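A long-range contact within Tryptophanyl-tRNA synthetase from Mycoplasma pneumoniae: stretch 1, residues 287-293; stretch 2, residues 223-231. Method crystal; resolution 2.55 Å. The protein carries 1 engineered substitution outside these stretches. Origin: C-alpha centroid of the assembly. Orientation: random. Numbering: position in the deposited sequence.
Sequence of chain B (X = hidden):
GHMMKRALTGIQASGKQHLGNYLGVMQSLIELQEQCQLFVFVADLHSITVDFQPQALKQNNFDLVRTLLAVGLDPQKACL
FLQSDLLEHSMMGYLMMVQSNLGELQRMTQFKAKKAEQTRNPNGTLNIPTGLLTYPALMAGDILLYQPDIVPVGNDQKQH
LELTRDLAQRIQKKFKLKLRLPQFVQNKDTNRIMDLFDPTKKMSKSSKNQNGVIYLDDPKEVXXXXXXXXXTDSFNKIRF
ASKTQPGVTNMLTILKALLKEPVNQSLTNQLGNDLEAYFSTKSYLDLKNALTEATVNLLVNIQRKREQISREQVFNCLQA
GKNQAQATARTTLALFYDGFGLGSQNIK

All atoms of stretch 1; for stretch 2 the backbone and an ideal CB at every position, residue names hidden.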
ATOM      1  N   LEU B 287      36.369  21.212 -25.035  1.00 31.68           N
ATOM      2  CA  LEU B 287      35.784  20.570 -23.867  1.00 32.65           C
ATOM      3  C   LEU B 287      34.728  19.568 -24.319  1.00 31.78           C
ATOM      4  O   LEU B 287      34.685  18.437 -23.830  1.00 31.21           O
ATOM      5  CB  LEU B 287      35.153  21.626 -22.944  1.00 31.99           C
ATOM      6  CG  LEU B 287      34.353  21.182 -21.712  1.00 29.68           C
ATOM      7  CD1 LEU B 287      35.209  20.315 -20.796  1.00 28.32           C
ATOM      8  CD2 LEU B 287      33.862  22.411 -20.966  1.00 22.81           C
ATOM      9  N   LYS B 288      33.878  19.982 -25.258  1.00 30.98           N
ATOM     10  CA  LYS B 288      32.830  19.103 -25.770  1.00 26.76           C
ATOM     11  C   LYS B 288      33.439  17.881 -26.434  1.00 30.36           C
ATOM     12  O   LYS B 288      32.924  16.768 -26.307  1.00 30.58           O
ATOM     13  CB  LYS B 288      31.942  19.847 -26.763  1.00 21.35           C
ATOM     14  CG  LYS B 288      30.995  20.829 -26.107  1.00 25.34           C
ATOM     15  CD  LYS B 288      30.125  21.554 -27.126  1.00 25.95           C
ATOM     16  CE  LYS B 288      29.122  22.466 -26.424  1.00 21.87           C
ATOM     17  NZ  LYS B 288      28.318  23.263 -27.381  1.00 20.12           N
ATOM     18  N   ASN B 289      34.542  18.104 -27.140  1.00 33.64           N
ATOM     19  CA  ASN B 289      35.261  17.037 -27.823  1.00 31.75           C
ATOM     20  C   ASN B 289      35.740  15.971 -26.849  1.00 31.47           C
ATOM     21  O   ASN B 289      35.532  14.781 -27.076  1.00 31.81           O
ATOM     22  CB  ASN B 289      36.471  17.601 -28.567  1.00 36.90           C
ATOM     23  CG  ASN B 289      36.191  17.836 -30.033  1.00 43.34           C
ATOM     24  OD1 ASN B 289      35.614  18.851 -30.419  1.00 45.77           O
ATOM     25  ND2 ASN B 289      36.590  16.880 -30.864  1.00 47.78           N
ATOM     26  N   ALA B 290      36.392  16.407 -25.772  1.00 26.97           N
ATOM     27  CA  ALA B 290      36.913  15.494 -24.762  1.00 24.93           C
ATOM     28  C   ALA B 290      35.780  14.815 -23.993  1.00 27.84           C
ATOM     29  O   ALA B 290      35.891  13.649 -23.596  1.00 28.04           O
ATOM     30  CB  ALA B 290      37.827  16.247 -23.807  1.00 15.33           C
ATOM     31  N   LEU B 291      34.692  15.552 -23.782  1.00 29.65           N
ATOM     32  CA  LEU B 291      33.537  15.017 -23.076  1.00 28.72           C
ATOM     33  C   LEU B 291      32.875  13.954 -23.938  1.00 28.83           C
ATOM     34  O   LEU B 291      32.442  12.917 -23.435  1.00 30.88           O
ATOM     35  CB  LEU B 291      32.533  16.128 -22.772  1.00 32.05           C
ATOM     36  CG  LEU B 291      31.249  15.693 -22.060  1.00 34.49           C
ATOM     37  CD1 LEU B 291      31.601  15.030 -20.730  1.00 33.23           C
ATOM     38  CD2 LEU B 291      30.337  16.903 -21.846  1.00 32.53           C
ATOM     39  N   THR B 292      32.810  14.216 -25.241  1.00 24.60           N
ATOM     40  CA  THR B 292      32.203  13.279 -26.176  1.00 27.81           C
ATOM     41  C   THR B 292      32.980  11.969 -26.269  1.00 26.83           C
ATOM     42  O   THR B 292      32.387  10.915 -26.473  1.00 34.91           O
ATOM     43  CB  THR B 292      32.082  13.889 -27.592  1.00 28.37           C
ATOM     44  OG1 THR B 292      31.128  14.958 -27.572  1.00 27.33           O
ATOM     45  CG2 THR B 292      31.627  12.838 -28.588  1.00 24.57           C
ATOM     46  N   GLU B 293      34.297  12.028 -26.118  1.00 21.46           N
ATOM     47  CA  GLU B 293      35.116  10.820 -26.192  1.00 25.05           C
ATOM     48  C   GLU B 293      34.961   9.984 -24.922  1.00 22.10           C
ATOM     49  O   GLU B 293      34.723   8.783 -24.994  1.00 22.13           O
ATOM     50  CB  GLU B 293      36.590  11.179 -26.402  1.00 30.34           C
ATOM     51  CG  GLU B 293      37.490   9.990 -26.722  1.00 32.45           C
ATOM     52  CD  GLU B 293      38.959  10.387 -26.809  1.00 37.46           C
ATOM     53  OE1 GLU B 293      39.267  11.356 -27.535  1.00 40.01           O
ATOM     54  OE2 GLU B 293      39.803   9.734 -26.157  1.00 26.45           O
ATOM     55  N   UNK B 223      25.120  10.681 -29.231  1.00 21.46           N
ATOM     56  CA  UNK B 223      25.900  11.258 -28.137  1.00 26.22           C
ATOM     57  C   UNK B 223      26.737  12.429 -28.666  1.00 26.30           C
ATOM     58  O   UNK B 223      26.852  13.475 -28.010  1.00 20.28           O
ATOM     59  CB  UNK B 223      26.797  10.199 -27.493  1.00 26.22           C
ATOM     60  N   UNK B 224      27.316  12.245 -29.854  1.00 24.23           N
ATOM     61  CA  UNK B 224      28.127  13.280 -30.494  1.00 19.49           C
ATOM     62  C   UNK B 224      27.321  14.553 -30.743  1.00 23.00           C
ATOM     63  O   UNK B 224      27.757  15.650 -30.378  1.00 19.77           O
ATOM     64  CB  UNK B 224      28.700  12.760 -31.814  1.00 19.49           C
ATOM     65  N   UNK B 225      26.149  14.413 -31.357  1.00 22.51           N
ATOM     66  CA  UNK B 225      25.321  15.582 -31.649  1.00 27.22           C
ATOM     67  C   UNK B 225      24.849  16.316 -30.388  1.00 29.16           C
ATOM     68  O   UNK B 225      24.919  17.546 -30.302  1.00 28.20           O
ATOM     69  CB  UNK B 225      24.106  15.155 -32.475  1.00 27.22           C
ATOM     70  N   UNK B 226      24.368  15.560 -29.407  1.00 29.39           N
ATOM     71  CA  UNK B 226      23.858  16.153 -28.174  1.00 28.20           C
ATOM     72  C   UNK B 226      24.874  16.991 -27.421  1.00 27.26           C
ATOM     73  O   UNK B 226      24.551  18.071 -26.927  1.00 26.98           O
ATOM     74  CB  UNK B 226      23.344  15.047 -27.250  1.00 28.20           C
ATOM     75  N   UNK B 227      26.100  16.489 -27.335  1.00 26.50           N
ATOM     76  CA  UNK B 227      27.151  17.186 -26.622  1.00 24.94           C
ATOM     77  C   UNK B 227      27.630  18.404 -27.397  1.00 30.83           C
ATOM     78  O   UNK B 227      27.854  19.467 -26.813  1.00 32.63           O
ATOM     79  CB  UNK B 227      28.322  16.240 -26.347  1.00 24.94           C
ATOM     80  N   UNK B 228      27.759  18.260 -28.712  1.00 27.92           N
ATOM     81  CA  UNK B 228      28.198  19.367 -29.552  1.00 30.18           C
ATOM     82  C   UNK B 228      27.259  20.555 -29.409  1.00 30.01           C
ATOM     83  O   UNK B 228      27.668  21.697 -29.578  1.00 29.73           O
ATOM     84  CB  UNK B 228      28.281  18.930 -31.016  1.00 30.18           C
ATOM     85  N   UNK B 229      25.997  20.271 -29.108  1.00 31.66           N
ATOM     86  CA  UNK B 229      24.971  21.301 -28.960  1.00 30.24           C
ATOM     87  C   UNK B 229      24.740  21.733 -27.514  1.00 29.59           C
ATOM     88  O   UNK B 229      23.861  22.557 -27.246  1.00 24.68           O
ATOM     89  CB  UNK B 229      23.653  20.797 -29.551  1.00 30.24           C
ATOM     90  N   UNK B 230      25.497  21.164 -26.581  1.00 30.74           N
ATOM     91  CA  UNK B 230      25.333  21.509 -25.168  1.00 31.74           C
ATOM     92  C   UNK B 230      25.433  23.014 -24.983  1.00 28.76           C
ATOM     93  O   UNK B 230      26.403  23.636 -25.420  1.00 27.42           O
ATOM     94  CB  UNK B 230      26.379  20.797 -24.308  1.00 31.74           C
ATOM     95  N   UNK B 231      24.429  23.601 -24.337  1.00 29.74           N
ATOM     96  CA  UNK B 231      24.426  25.039 -24.109  1.00 30.48           C
ATOM     97  C   UNK B 231      25.538  25.431 -23.130  1.00 31.20           C
ATOM     98  O   UNK B 231      25.698  24.818 -22.073  1.00 28.01           O
ATOM     99  CB  UNK B 231      23.064  25.491 -23.580  1.00 30.48           C
TER

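Two helical segments run nearly antiparallel, their axes 9.4 Å apart at closest approach and their N-to-C directions 149° apart. Stretch 1 presents a row made of Lys288, Leu291 and Thr292, and stretch 2 meets it with one strongly engaged helical position and a carbonyl-lined exit.

Position 223 points its CA-to-CB bond toward stretch 1, yet its ideal CB finds nothing there within 5.5 Å. The space allows several apolar side chains of small or medium size. The deposited residue is Val223, whose CG1 stays 4.6 Å from Thr292 O.

Position 224 lies beside Thr292, with CA atoms 5.9 Å apart, but its CB points sideways, 4.4 Å from Thr292 CG2. A methyl group is on offer, so a short apolar or beta-branched side chain would suit; alanine would fit with less contact. Val224, chi1 t, brings its CG2 to 3.7 Å from Thr292 CG2. Its backbone takes part as well: a water donates to Val224 O (2.7 Å) and to Thr292 OG1 (2.6 Å), linking the helices.

Positions 225 and 226 have no atom of stretch 1 within 5.5 Å of their ideal CBs. The first points away and the second sideways, so this contact asks for little beyond helix tolerance. They are Lys225 and Lys226; the end of Lys226 leads away, and its NZ is hydrogen-bonded elsewhere in the structure.

Position 227 is the centre of the design. Its CB points toward stretch 1, and the ideal CB lies 3.3 Å from Thr292 OG1, 4.6 Å from Lys288 O and 5.0 Å from Leu291 CD2. Thr292 OG1 already donates to Lys288 O (2.8 Å), so its proton is spent within its own helix and an apolar neighbour need not satisfy it. Valine, isoleucine or leucine are reasonable candidates. Ile227 is deposited, with chi1 m and chi2 t: its CG2 packs 4.0 Å from Leu291 CD2 and 3.9 Å from Lys288 CB, and sits a tight 3.1 Å from Thr292 OG1.

Position 228 pairs in register with Lys288 (CA to CA, 6.0 Å), but its CB points away. The ideal CB is 5.0 Å from Lys288 CD; a long polar side chain is one way back. Arg228 sends its guanidinium back near Asn289, without a hydrogen bond. Its stronger contribution is main-chain: Lys288 NZ donates to Arg228 O (2.8 Å).

Position 229 points away, with phi/psi of -96/1 where the helix gives way; many polar residues would serve. Gln229 barely touches stretch 1.

Position 230 turns to an extended backbone (-54/127) and points its CB toward stretch 1, 3.8 Å from Lys288 CE. Something small is favoured beside the lysine's methylenes, though other compact side chains are conceivable. Ala230 supplies that methyl, and its O accepts a second hydrogen bond from Lys288 NZ (2.8 Å), so the ammonium is held by two carbonyls.

Position 231 points away and leaves its identity unconstrained here. Thr231 bonds elsewhere in the structure through OG1.

Stretch 2, residues 223-231: VVKKIRQAT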
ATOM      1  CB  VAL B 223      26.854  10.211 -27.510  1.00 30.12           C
ATOM      2  CG1 VAL B 223      27.753  10.877 -26.485  1.00 24.06           C
ATOM      3  CG2 VAL B 223      26.049   9.089 -26.861  1.00 26.58           C
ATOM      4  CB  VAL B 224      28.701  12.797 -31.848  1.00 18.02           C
ATOM      5  CG1 VAL B 224      29.265  13.973 -32.633  1.00  2.03           C
ATOM      6  CG2 VAL B 224      29.801  11.784 -31.612  1.00 18.31           C
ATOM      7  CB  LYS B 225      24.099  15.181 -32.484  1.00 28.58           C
ATOM      8  CG  LYS B 225      23.286  16.376 -33.003  1.00 38.50           C
ATOM      9  CD  LYS B 225      21.887  15.980 -33.489  1.00 44.45           C
ATOM     10  CE  LYS B 225      20.959  15.634 -32.319  1.00 52.36           C
ATOM     11  NZ  LYS B 225      19.562  15.305 -32.750  1.00 52.91           N
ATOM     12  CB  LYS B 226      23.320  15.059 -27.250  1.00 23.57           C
ATOM     13  CG  LYS B 226      22.071  14.402 -27.773  1.00 21.69           C
ATOM     14  CD  LYS B 226      21.523  13.386 -26.807  1.00 18.76           C
ATOM     15  CE  LYS B 226      20.189  12.879 -27.313  1.00 15.53           C
ATOM     16  NZ  LYS B 226      19.578  11.917 -26.380  1.00 11.67           N
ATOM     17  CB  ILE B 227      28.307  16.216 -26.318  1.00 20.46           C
ATOM     18  CG1 ILE B 227      27.824  15.179 -25.295  1.00 20.70           C
ATOM     19  CG2 ILE B 227      29.506  16.967 -25.780  1.00 19.29           C
ATOM     20  CD1 ILE B 227      28.696  13.959 -25.162  1.00 24.18           C
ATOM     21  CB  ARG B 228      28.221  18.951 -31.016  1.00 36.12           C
ATOM     22  CG  ARG B 228      28.705  20.049 -31.945  1.00 47.38           C
ATOM     23  CD  ARG B 228      30.169  19.858 -32.252  1.00 56.39           C
ATOM     24  NE  ARG B 228      30.370  18.571 -32.912  1.00 67.97           N
ATOM     25  CZ  ARG B 228      31.553  18.070 -33.248  1.00 69.58           C
ATOM     26  NH1 ARG B 228      31.626  16.889 -33.847  1.00 71.10           N
ATOM     27  NH2 ARG B 228      32.659  18.747 -32.984  1.00 71.15           N
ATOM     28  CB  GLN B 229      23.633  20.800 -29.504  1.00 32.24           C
ATOM     29  CG  GLN B 229      23.649  20.219 -30.897  1.00 39.11           C
ATOM     30  CD  GLN B 229      22.336  19.526 -31.211  1.00 48.41           C
ATOM     31  OE1 GLN B 229      21.950  18.564 -30.539  1.00 52.02           O
ATOM     32  NE2 GLN B 229      21.634  20.018 -32.223  1.00 51.15           N
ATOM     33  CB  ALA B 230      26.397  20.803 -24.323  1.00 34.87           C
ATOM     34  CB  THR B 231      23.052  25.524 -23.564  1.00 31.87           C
ATOM     35  OG1 THR B 231      22.826  24.984 -22.264  1.00 35.08           O
ATOM     36  CG2 THR B 231      21.925  25.077 -24.484  1.00 31.25           C
TER
HETATM   37  O   HOH W   1      30.345  16.079 -29.791  1.00 28.27           O
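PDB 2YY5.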